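Local coordinates for protein 2-(hydroxymethyl)glutarate dehydrogenase (PDB 3CKY) that catalyses the NAD-dependent interconversion of 2-formylglutarate and (S)-2-hydroxymethylglutarate, a step in the fermentation of nicotinate by Eubacterium barkeri, at residues A[213-217]-A[218-222]. Residues are numbered along the deposited sequence; the frame is centred on the assembly and turned at random.
Sequences SGRSY and AMEAK
Arg215 runs its methylene chain past the carboxylate of Glu220, five residues on, with Arg215 CD 3.9 Å from Glu220 OE2. CB and CG of Arg215 lie about as near to that oxygen, so the methylenes pass alongside it, and the guanidinium plane is turned 42° from that of the carboxylate. The charged atoms do not meet, Arg215 NE lying 4.9 Å from Glu220 OE2, so any attraction is probably a diffuse electrostatic one. Ser216 is the N-cap of helix 217-228: its OG accepts the backbone N-H of Met219 in a long but nearly straight bond (3.3 Å from Ser216 OG to Met219 N, 165° at the hydrogen). Its first torsion sets OG between the backbone N and the carbonyl carbon, turned toward the first helical turn, and there OG also touches Ala218 CB. Without this hydroxyl, as with an alanine here, the Met219 N-H would probably lose its capping acceptor and the start of the helix be less firmly fixed. Ser216 O takes the N-H of Glu220, 3.1 Å from Glu220 N, as the helix's first i to i+4 bond. This capped turn belongs to the all-helical C-terminal domain of the beta-hydroxyacid dehydrogenases; Ser216 and Ala218 pack on Asn184 of the long helix 169-197, while Ser216 also meets Ser216 of a second subunit. Tyr217 O accepts the next such bond, 2.7 Å from Ala221 N. The Tyr217 ring presents one face to Ala221 CB, a CH-pi contact 4.0 Å from the ring centroid, placed there by a chi1 of 175° that turns CG away from the backbone N. Ala221 CB lies toward the hydroxyl end of the ring, 3.7 Å from Tyr217 CE2, and the Tyr217 side chain also packs against Arg215 of the second subunit.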
loop_
_atom_site.group_PDB
_atom_site.type_symbol
_atom_site.label_atom_id
_atom_site.label_comp_id
_atom_site.label_asym_id
_atom_site.label_seq_id
_atom_site.Cartn_x
_atom_site.Cartn_y
_atom_site.Cartn_z
ATOM N N SER A 213 18.757 -3.985 17.517
ATOM C CA SER A 213 18.552 -4.531 16.184
ATOM C C SER A 213 17.685 -3.658 15.285
ATOM O O SER A 213 17.675 -3.852 14.074
ATOM C CB SER A 213 17.944 -5.939 16.286
ATOM O OG SER A 213 16.763 -5.909 17.071
ATOM N N GLY A 214 16.974 -2.696 15.872
ATOM C CA GLY A 214 16.140 -1.771 15.115
ATOM C C GLY A 214 16.909 -0.654 14.437
ATOM O O GLY A 214 16.335 0.073 13.634
ATOM N N ARG A 215 18.199 -0.507 14.753
ATOM C CA ARG A 215 18.979 0.633 14.277
ATOM C C ARG A 215 19.195 0.631 12.769
ATOM O O ARG A 215 19.158 -0.403 12.116
ATOM C CB ARG A 215 20.319 0.748 14.995
ATOM C CG ARG A 215 21.377 -0.297 14.602
ATOM C CD ARG A 215 22.671 -0.031 15.358
ATOM N NE ARG A 215 23.618 -1.140 15.254
ATOM C CZ ARG A 215 23.666 -2.186 16.080
ATOM N NH1 ARG A 215 22.839 -2.288 17.117
ATOM N NH2 ARG A 215 24.569 -3.141 15.870
ATOM N N SER A 216 19.364 1.831 12.237
ATOM C CA SER A 216 19.652 2.037 10.835
ATOM C C SER A 216 20.452 3.318 10.702
ATOM O O SER A 216 20.493 4.123 11.626
ATOM C CB SER A 216 18.355 2.138 10.027
ATOM O OG SER A 216 17.566 3.265 10.414
ATOM N N TYR A 217 21.098 3.504 9.562
ATOM C CA TYR A 217 21.759 4.763 9.286
ATOM C C TYR A 217 20.752 5.927 9.297
ATOM O O TYR A 217 21.040 6.988 9.822
ATOM C CB TYR A 217 22.517 4.708 7.958
ATOM C CG TYR A 217 23.093 6.034 7.608
ATOM C CD1 TYR A 217 24.295 6.453 8.155
ATOM C CD2 TYR A 217 22.411 6.906 6.781
ATOM C CE1 TYR A 217 24.823 7.710 7.859
ATOM C CE2 TYR A 217 22.926 8.150 6.480
ATOM C CZ TYR A 217 24.130 8.535 7.018
ATOM O OH TYR A 217 24.626 9.763 6.719
ATOM N N ALA A 218 19.575 5.711 8.719
ATOM C CA ALA A 218 18.472 6.697 8.791
ATOM C C ALA A 218 18.293 7.257 10.207
ATOM O O ALA A 218 18.286 8.472 10.414
ATOM C CB ALA A 218 17.178 6.101 8.300
ATOM N N MET A 219 18.168 6.374 11.187
ATOM C CA MET A 219 18.036 6.812 12.559
ATOM C C MET A 219 19.296 7.542 13.048
ATOM O O MET A 219 19.197 8.588 13.702
ATOM C CB MET A 219 17.719 5.634 13.467
ATOM C CG MET A 219 17.604 6.024 14.922
ATOM S SD MET A 219 17.006 4.695 15.939
ATOM C CE MET A 219 16.729 5.558 17.480
ATOM N N GLU A 220 20.473 7.000 12.743
ATOM C CA GLU A 220 21.725 7.612 13.191
ATOM C C GLU A 220 21.894 9.021 12.644
ATOM O O GLU A 220 22.241 9.937 13.376
ATOM C CB GLU A 220 22.925 6.755 12.793
ATOM C CG GLU A 220 23.097 5.523 13.672
ATOM C CD GLU A 220 23.450 4.262 12.891
ATOM O OE1 GLU A 220 24.325 4.355 11.983
ATOM O OE2 GLU A 220 22.844 3.191 13.189
ATOM N N ALA A 221 21.606 9.190 11.363
ATOM C CA ALA A 221 21.783 10.476 10.703
ATOM C C ALA A 221 20.762 11.537 11.140
ATOM O O ALA A 221 21.105 12.723 11.259
ATOM C CB ALA A 221 21.729 10.302 9.198
ATOM N N LYS A 222 19.524 11.125 11.379
ATOM C CA LYS A 222 18.429 12.083 11.501
ATOM C C LYS A 222 17.951 12.364 12.927
ATOM O O LYS A 222 17.537 13.470 13.228
ATOM C CB LYS A 222 17.248 11.633 10.642
ATOM C CG LYS A 222 17.588 11.395 9.162
ATOM C CD LYS A 222 18.227 12.594 8.501
ATOM C CE LYS A 222 18.460 12.366 7.016
ATOM N NZ LYS A 222 19.138 13.544 6.381
#